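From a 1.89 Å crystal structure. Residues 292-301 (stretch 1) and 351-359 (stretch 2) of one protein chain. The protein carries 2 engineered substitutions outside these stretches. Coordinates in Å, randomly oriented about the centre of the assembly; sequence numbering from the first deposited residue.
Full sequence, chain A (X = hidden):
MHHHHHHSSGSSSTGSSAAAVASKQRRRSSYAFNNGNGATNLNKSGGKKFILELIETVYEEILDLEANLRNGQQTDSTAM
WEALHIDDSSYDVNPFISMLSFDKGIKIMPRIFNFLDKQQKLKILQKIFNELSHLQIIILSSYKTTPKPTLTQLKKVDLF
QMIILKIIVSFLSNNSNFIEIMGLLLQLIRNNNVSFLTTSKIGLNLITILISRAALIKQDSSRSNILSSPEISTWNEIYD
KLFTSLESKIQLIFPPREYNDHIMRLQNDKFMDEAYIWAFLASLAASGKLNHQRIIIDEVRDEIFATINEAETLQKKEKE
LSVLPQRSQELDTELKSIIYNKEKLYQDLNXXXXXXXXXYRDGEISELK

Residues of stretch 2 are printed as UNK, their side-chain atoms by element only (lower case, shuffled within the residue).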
# COMPACT_ATOMS: atom_id res chain seq x y z
N HIS A 292 4.22 -14.17 -16.80
CA HIS A 292 4.36 -13.33 -15.60
C HIS A 292 3.78 -14.08 -14.39
O HIS A 292 4.42 -14.13 -13.35
CB HIS A 292 3.60 -11.99 -15.74
CG HIS A 292 4.17 -11.09 -16.79
ND1 HIS A 292 3.46 -10.77 -17.93
CD2 HIS A 292 5.38 -10.47 -16.84
CE1 HIS A 292 4.25 -9.96 -18.62
NE2 HIS A 292 5.40 -9.74 -17.99
N GLN A 293 2.59 -14.70 -14.57
CA GLN A 293 1.88 -15.44 -13.54
C GLN A 293 2.68 -16.65 -13.02
O GLN A 293 2.68 -16.91 -11.82
CB GLN A 293 0.48 -15.83 -14.01
CG GLN A 293 -0.47 -14.63 -14.15
CD GLN A 293 -1.82 -15.00 -14.74
OE1 GLN A 293 -2.04 -16.12 -15.20
NE2 GLN A 293 -2.76 -14.06 -14.75
N ARG A 294 3.36 -17.36 -13.95
CA ARG A 294 4.21 -18.52 -13.68
C ARG A 294 5.33 -18.13 -12.73
O ARG A 294 5.57 -18.85 -11.76
CB ARG A 294 4.81 -19.07 -14.98
CG ARG A 294 3.83 -19.87 -15.84
CD ARG A 294 4.48 -20.27 -17.15
NE ARG A 294 5.24 -21.52 -17.03
CZ ARG A 294 6.56 -21.60 -16.86
NH1 ARG A 294 7.29 -20.49 -16.79
NH2 ARG A 294 7.15 -22.78 -16.79
N ILE A 295 6.00 -16.98 -13.01
CA ILE A 295 7.08 -16.43 -12.19
C ILE A 295 6.54 -16.03 -10.81
O ILE A 295 7.16 -16.38 -9.81
CB ILE A 295 7.81 -15.26 -12.91
CG1 ILE A 295 8.59 -15.75 -14.16
CG2 ILE A 295 8.74 -14.49 -11.93
CD1 ILE A 295 8.83 -14.72 -15.20
N ILE A 296 5.40 -15.27 -10.76
CA ILE A 296 4.78 -14.82 -9.48
C ILE A 296 4.50 -16.02 -8.54
O ILE A 296 4.97 -15.99 -7.40
CB ILE A 296 3.54 -13.89 -9.66
CG1 ILE A 296 3.90 -12.61 -10.46
CG2 ILE A 296 2.91 -13.54 -8.27
CD1 ILE A 296 2.68 -11.92 -11.21
N ILE A 297 3.75 -17.05 -9.04
CA ILE A 297 3.40 -18.30 -8.33
C ILE A 297 4.66 -18.99 -7.82
O ILE A 297 4.71 -19.41 -6.67
CB ILE A 297 2.54 -19.27 -9.23
CG1 ILE A 297 1.04 -18.91 -9.20
CG2 ILE A 297 2.73 -20.76 -8.84
CD1 ILE A 297 0.23 -19.48 -7.96
N ASP A 298 5.70 -19.11 -8.70
CA ASP A 298 6.95 -19.75 -8.32
C ASP A 298 7.63 -19.01 -7.15
O ASP A 298 8.07 -19.64 -6.20
CB ASP A 298 7.89 -19.85 -9.54
CG ASP A 298 9.18 -20.54 -9.20
OD1 ASP A 298 9.13 -21.71 -8.78
OD2 ASP A 298 10.23 -19.87 -9.21
N GLU A 299 7.70 -17.67 -7.24
CA GLU A 299 8.38 -16.84 -6.26
C GLU A 299 7.70 -16.81 -4.89
O GLU A 299 8.39 -16.67 -3.88
CB GLU A 299 8.64 -15.42 -6.80
CG GLU A 299 9.78 -15.39 -7.81
CD GLU A 299 10.39 -14.03 -8.14
OE1 GLU A 299 10.65 -13.24 -7.20
OE2 GLU A 299 10.66 -13.79 -9.33
N VAL A 300 6.37 -17.00 -4.84
CA VAL A 300 5.61 -16.94 -3.59
C VAL A 300 5.04 -18.30 -3.17
O VAL A 300 4.29 -18.35 -2.20
CB VAL A 300 4.50 -15.84 -3.61
CG1 VAL A 300 5.08 -14.47 -3.94
CG2 VAL A 300 3.33 -16.19 -4.53
N ARG A 301 5.40 -19.40 -3.89
CA ARG A 301 4.94 -20.76 -3.59
C ARG A 301 5.08 -21.13 -2.12
O ARG A 301 4.13 -21.67 -1.54
CB ARG A 301 5.64 -21.80 -4.49
CG ARG A 301 5.29 -23.26 -4.16
CD ARG A 301 5.89 -24.30 -5.11
NE ARG A 301 7.34 -24.14 -5.22
CZ ARG A 301 7.95 -23.59 -6.26
NH1 ARG A 301 7.26 -23.23 -7.34
NH2 ARG A 301 9.27 -23.43 -6.25
N UNK A 351 -8.21 -14.23 -3.00
CA UNK A 351 -8.19 -12.96 -3.74
C UNK A 351 -7.10 -13.06 -4.84
O UNK A 351 -7.34 -12.73 -6.00
c UNK A 351 -7.90 -11.77 -2.79
c UNK A 351 -8.94 -9.92 -4.22
c UNK A 351 -7.71 -10.36 -3.42
c UNK A 351 -7.42 -9.32 -2.34
N UNK A 352 -5.92 -13.60 -4.46
CA UNK A 352 -4.78 -13.80 -5.35
C UNK A 352 -5.00 -14.97 -6.31
O UNK A 352 -4.84 -14.78 -7.51
c UNK A 352 -3.48 -13.99 -4.53
c UNK A 352 -2.27 -14.47 -5.30
c UNK A 352 -1.79 -13.76 -6.40
c UNK A 352 0.02 -15.33 -6.67
c UNK A 352 -0.65 -14.20 -7.09
c UNK A 352 -0.44 -16.04 -5.59
c UNK A 352 -1.58 -15.61 -4.89
N UNK A 353 -5.38 -16.15 -5.79
CA UNK A 353 -5.56 -17.38 -6.58
C UNK A 353 -6.64 -17.29 -7.65
O UNK A 353 -6.37 -17.71 -8.79
c UNK A 353 -5.80 -18.61 -5.68
c UNK A 353 -3.44 -19.52 -5.62
c UNK A 353 -4.66 -19.09 -4.79
c UNK A 353 -5.12 -20.25 -3.90
N UNK A 354 -7.85 -16.77 -7.30
CA UNK A 354 -8.99 -16.64 -8.23
C UNK A 354 -8.68 -15.86 -9.49
O UNK A 354 -9.15 -16.22 -10.56
n UNK A 354 -11.68 -16.29 -5.66
c UNK A 354 -10.23 -16.07 -7.55
c UNK A 354 -10.79 -16.89 -6.39
o UNK A 354 -10.44 -18.06 -6.15
N UNK A 355 -7.86 -14.82 -9.36
CA UNK A 355 -7.38 -13.95 -10.43
C UNK A 355 -6.66 -14.79 -11.54
O UNK A 355 -6.79 -14.49 -12.73
c UNK A 355 -6.51 -12.84 -9.78
c UNK A 355 -7.36 -11.62 -9.41
c UNK A 355 -5.32 -12.45 -10.63
N UNK A 356 -6.01 -15.88 -11.14
CA UNK A 356 -5.32 -16.80 -12.04
C UNK A 356 -6.17 -18.05 -12.36
O UNK A 356 -5.65 -19.01 -12.93
c UNK A 356 -2.32 -17.07 -8.82
s UNK A 356 -1.54 -16.50 -10.37
c UNK A 356 -3.98 -17.20 -11.44
c UNK A 356 -2.99 -16.06 -11.34
N UNK A 357 -7.45 -18.02 -12.00
CA UNK A 357 -8.37 -19.13 -12.23
C UNK A 357 -8.14 -20.34 -11.33
O UNK A 357 -8.49 -21.46 -11.70
N UNK A 358 -7.56 -20.10 -10.14
CA UNK A 358 -7.27 -21.14 -9.15
C UNK A 358 -8.04 -20.87 -7.86
O UNK A 358 -8.47 -19.74 -7.65
c UNK A 358 -5.75 -21.24 -8.86
c UNK A 358 -5.16 -22.95 -10.65
c UNK A 358 -4.84 -21.57 -10.06
c UNK A 358 -3.40 -21.50 -9.66
N UNK A 359 -8.23 -21.90 -7.02
CA UNK A 359 -8.97 -21.76 -5.76
C UNK A 359 -8.45 -22.72 -4.67
O UNK A 359 -8.13 -23.87 -4.98
c UNK A 359 -10.96 -23.24 -6.46
c UNK A 359 -11.31 -21.45 -4.72
c UNK A 359 -10.52 -21.86 -5.96

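Position 351 carries four side-chain carbons, forked at the second, counting CB as the first, and stays far from stretch 1, out at an exposed site on the helix. The fork fits leucine: Leu351.

Position 352 has one carbon followed by a ring of six carbons, with no oxygen on it. Its CA-to-CB bond points toward stretch 1, and the ring meets Ile296, Ile297 and Val300, all obliquely. This is Phe352. Its CZ lies 3.8 Å from Ile296 CG2, and its CE2 lies 3.9 Å from Val300 CG2, so one flat side chain serves residues a helical turn apart.

Position 353 again has four carbons forked at the second. CB points away, yet the end of the side chain comes back to a marginal contact with Ile297. It is Leu353, whose CD2 is 4.4 Å from Ile297 CD1.

Position 354 shows two carbons, the second carrying one oxygen and one nitrogen: a short amide, out of reach of stretch 1. It is Asn354.

Position 355 has three carbons, branching at CB, set sideways and just beyond contact range. Valine is the reading, Val355.

Position 356 is an unbranched chain of two carbons, a sulfur and a terminal carbon; its CA-to-CB bond points toward stretch 1, and the chain touches Gln293 and Ile297. Only methionine has this order: Met356. Its CE reaches Ile297 CD1 at 3.6 Å, while its CG packs 3.7 Å from Gln293 CD.

Position 357 has no side-chain atoms, so it is Gly357. Its phi of 73° by itself favours glycine, and its N donates to Asn354 O at 2.9 Å as the chain leaves the helix.

Position 358 has four carbons forked at the second, and CB points toward stretch 1. This is Leu358, whose CD1 stands 4.5 Å from Ile297 CD1. The backbone ties the turn together, Leu358 N donating to Leu353 O at 3.0 Å.

Position 359 has three carbons branching at CB, buried but far from stretch 1: Val359.

The rule here is packing without polar pairing: no hydrogen bond crosses between the stretches, and about 300 Å² is buried in all. The helices run roughly antiparallel, at 149°, with axes 12.3 Å apart at closest approach, a gap that long side chains bridge. Ile297 is the hub. Its CB points sideways, but with chi1 and chi2 both m its CD1 reaches inward and meets four residues. Phe352 and Met356, one turn apart, provide most of the surface from stretch 2, and the turn after the helix brings Leu358 back to the same isoleucine.

Stretch 2 351-359: LFLNVMGLV
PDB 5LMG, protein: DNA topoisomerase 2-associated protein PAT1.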